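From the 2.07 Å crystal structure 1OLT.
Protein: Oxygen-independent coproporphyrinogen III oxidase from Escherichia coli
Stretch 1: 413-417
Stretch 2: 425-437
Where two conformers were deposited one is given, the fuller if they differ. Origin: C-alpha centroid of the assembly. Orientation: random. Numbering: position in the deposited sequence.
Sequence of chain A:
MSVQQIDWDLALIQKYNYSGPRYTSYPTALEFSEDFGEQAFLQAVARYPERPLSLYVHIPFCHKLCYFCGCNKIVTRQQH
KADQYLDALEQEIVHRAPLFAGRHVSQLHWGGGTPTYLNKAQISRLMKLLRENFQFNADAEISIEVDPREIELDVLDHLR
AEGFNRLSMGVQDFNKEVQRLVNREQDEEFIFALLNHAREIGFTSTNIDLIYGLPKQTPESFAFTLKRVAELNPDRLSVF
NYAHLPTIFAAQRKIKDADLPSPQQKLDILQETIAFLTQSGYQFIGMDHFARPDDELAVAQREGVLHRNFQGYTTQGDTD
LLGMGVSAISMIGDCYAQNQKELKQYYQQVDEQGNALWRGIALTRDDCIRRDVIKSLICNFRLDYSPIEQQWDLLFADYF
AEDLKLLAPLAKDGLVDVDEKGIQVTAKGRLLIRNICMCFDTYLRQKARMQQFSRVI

Stretch 1 413-417: DGLVD
Stretch 2, residues 425-437: VTAKGRLLIRNIC

Thr426 anchors the contact. With chi1 at 62° (p), its hydroxyl donates a short hydrogen bond to the carbonyl of Gly414 (OG1 to O, 2.5 Å) and accepts one from the backbone of Gly429 (Gly429 N to Thr426 OG1, 3.0 Å), so one hydroxyl links Gly414 to Gly429. The amide of Thr426 donates to Leu415 (Thr426 N to Leu415 O, 3.1 Å) at a nearly linear 172°. The same carbonyl receives a CA-H...O contact from Gly429 (CA to Leu415 O, 3.2 Å), where the CA atoms of Leu415 and Gly429 lie 3.7 Å apart; a CB on Gly429 would fall 1.8 Å from Leu415 O.

Gly414 (phi/psi 84/11) closes the preceding helix in a Schellman motif, and Leu415 (-68/-37) leads into the extended Val416 (-141/149). Val416 pairs with Val425 (-78/131) as an antiparallel, non-hydrogen-bonded bridge, CA to CA 4.3 Å, their side chains on the same face of the sheet. Residues 427-431 keep helical phi/psi, and Leu432 occupies the N-cap position of the helix that begins at Ile433.

Apolar packing completes the contact. Ile436 (m, chi2 157°) brings CD1 to 3.3 Å from Val416 CG1, while Leu415 (m, p) sets CD2 4.0 Å from CD1 of Leu432 (m, t). At exposed Asp417, OD2 lies 3.8 Å from the methyl CG2 of Thr426, a van der Waals contact.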

# COMPACT_ATOMS: atom_id res chain seq x y z
N ASP A 413 -5.32 27.98 -10.73
CA ASP A 413 -6.09 27.77 -9.50
C ASP A 413 -5.23 27.62 -8.23
O ASP A 413 -5.78 27.48 -7.13
CB ASP A 413 -6.97 26.52 -9.65
CG ASP A 413 -8.35 26.83 -10.16
OD1 ASP A 413 -8.83 28.00 -10.01
OD2 ASP A 413 -9.03 25.96 -10.73
N GLY A 414 -3.90 27.65 -8.37
CA GLY A 414 -3.02 27.67 -7.20
C GLY A 414 -2.73 26.28 -6.61
O GLY A 414 -2.16 26.19 -5.53
N LEU A 415 -3.11 25.23 -7.33
CA LEU A 415 -2.76 23.86 -6.94
C LEU A 415 -1.27 23.62 -7.07
O LEU A 415 -0.69 22.88 -6.29
CB LEU A 415 -3.49 22.85 -7.80
CG LEU A 415 -4.91 22.53 -7.35
CD1 LEU A 415 -5.79 23.74 -7.27
CD2 LEU A 415 -5.52 21.55 -8.33
N VAL A 416 -0.65 24.20 -8.09
CA VAL A 416 0.78 24.06 -8.31
C VAL A 416 1.34 25.41 -8.79
O VAL A 416 0.61 26.17 -9.42
CB VAL A 416 1.11 22.97 -9.38
CG1 VAL A 416 0.46 21.66 -9.05
CG2 VAL A 416 0.67 23.41 -10.79
N ASP A 417 2.60 25.70 -8.45
CA ASP A 417 3.42 26.73 -9.10
C ASP A 417 4.32 26.06 -10.15
O ASP A 417 5.03 25.12 -9.84
CB ASP A 417 4.30 27.48 -8.08
CG ASP A 417 3.49 28.21 -7.01
OD1 ASP A 417 2.37 28.71 -7.33
OD2 ASP A 417 3.90 28.34 -5.83
N VAL A 425 4.12 21.48 -6.15
CA VAL A 425 2.75 21.34 -5.62
C VAL A 425 2.69 22.25 -4.39
O VAL A 425 3.58 22.26 -3.56
CB VAL A 425 2.38 19.89 -5.28
CG1 VAL A 425 0.91 19.80 -4.85
CG2 VAL A 425 2.66 18.99 -6.48
N THR A 426 1.65 23.07 -4.34
CA THR A 426 1.50 24.06 -3.29
C THR A 426 0.85 23.44 -2.10
O THR A 426 0.32 22.33 -2.17
CB THR A 426 0.61 25.23 -3.77
OG1 THR A 426 -0.70 24.72 -4.07
CG2 THR A 426 1.12 25.85 -5.06
N ALA A 427 0.86 24.18 -0.99
CA ALA A 427 0.14 23.78 0.22
C ALA A 427 -1.32 23.44 -0.08
O ALA A 427 -1.86 22.47 0.42
CB ALA A 427 0.23 24.90 1.29
N LYS A 428 -1.95 24.28 -0.89
CA LYS A 428 -3.33 24.08 -1.36
C LYS A 428 -3.50 22.85 -2.31
O LYS A 428 -4.54 22.18 -2.28
CB LYS A 428 -3.81 25.36 -2.08
CG LYS A 428 -4.08 26.57 -1.20
CD LYS A 428 -4.50 27.80 -2.06
CE LYS A 428 -4.70 29.08 -1.25
NZ LYS A 428 -5.71 28.94 -0.16
N GLY A 429 -2.52 22.57 -3.16
CA GLY A 429 -2.61 21.45 -4.10
C GLY A 429 -2.27 20.05 -3.57
O GLY A 429 -2.50 19.06 -4.27
N ARG A 430 -1.72 19.94 -2.37
CA ARG A 430 -1.25 18.62 -1.90
C ARG A 430 -2.38 17.59 -1.81
O ARG A 430 -2.20 16.48 -2.21
CB ARG A 430 -0.51 18.73 -0.56
CG ARG A 430 0.85 19.45 -0.66
CD ARG A 430 1.65 19.39 0.63
NE ARG A 430 1.95 18.02 0.92
CZ ARG A 430 2.29 17.53 2.08
NH1 ARG A 430 2.38 18.28 3.17
NH2 ARG A 430 2.53 16.21 2.16
N LEU A 431 -3.53 17.98 -1.30
CA LEU A 431 -4.67 17.06 -1.20
C LEU A 431 -5.26 16.69 -2.57
O LEU A 431 -5.99 15.69 -2.72
CB LEU A 431 -5.76 17.62 -0.28
CG LEU A 431 -5.39 17.61 1.21
CD1 LEU A 431 -6.13 18.67 1.99
CD2 LEU A 431 -5.63 16.18 1.82
N LEU A 432 -4.94 17.50 -3.58
CA LEU A 432 -5.40 17.29 -4.95
C LEU A 432 -4.30 16.75 -5.85
O LEU A 432 -4.25 17.06 -7.05
CB LEU A 432 -5.93 18.63 -5.47
CG LEU A 432 -7.08 19.18 -4.61
CD1 LEU A 432 -7.58 20.56 -5.05
CD2 LEU A 432 -8.24 18.17 -4.59
N ILE A 433 -3.41 15.96 -5.27
CA ILE A 433 -2.28 15.41 -6.02
C ILE A 433 -2.69 14.47 -7.14
O ILE A 433 -2.05 14.44 -8.17
CB ILE A 433 -1.31 14.69 -5.06
CG1 ILE A 433 0.03 14.45 -5.75
CG2 ILE A 433 -1.91 13.38 -4.54
CD1 ILE A 433 0.75 15.73 -6.09
N ARG A 434 -3.75 13.68 -6.94
CA ARG A 434 -4.23 12.76 -7.97
C ARG A 434 -4.71 13.56 -9.20
O ARG A 434 -4.45 13.15 -10.35
CB ARG A 434 -5.34 11.84 -7.46
CG ARG A 434 -4.95 10.89 -6.28
CD ARG A 434 -6.18 10.42 -5.47
NE ARG A 434 -5.94 9.61 -4.25
CZ ARG A 434 -5.46 10.07 -3.05
NH1 ARG A 434 -5.10 11.34 -2.89
NH2 ARG A 434 -5.34 9.23 -2.01
N ASN A 435 -5.37 14.69 -8.96
CA ASN A 435 -5.75 15.62 -10.03
C ASN A 435 -4.54 16.04 -10.84
O ASN A 435 -4.56 15.97 -12.06
CB ASN A 435 -6.46 16.88 -9.50
CG ASN A 435 -7.63 16.56 -8.56
OD1 ASN A 435 -7.44 16.40 -7.35
ND2 ASN A 435 -8.84 16.50 -9.11
N ILE A 436 -3.47 16.46 -10.15
CA ILE A 436 -2.25 16.91 -10.82
C ILE A 436 -1.60 15.78 -11.64
O ILE A 436 -1.21 15.98 -12.80
CB ILE A 436 -1.25 17.49 -9.77
CG1 ILE A 436 -1.78 18.78 -9.15
CG2 ILE A 436 0.14 17.70 -10.37
CD1 ILE A 436 -1.19 19.11 -7.78
N CYS A 437 -1.48 14.60 -11.03
CA CYS A 437 -0.86 13.46 -11.68
C CYS A 437 -1.62 13.03 -12.93
O CYS A 437 -1.02 12.61 -13.92
CB CYS A 437 -0.73 12.26 -10.72
SG CYS A 437 0.45 12.59 -9.40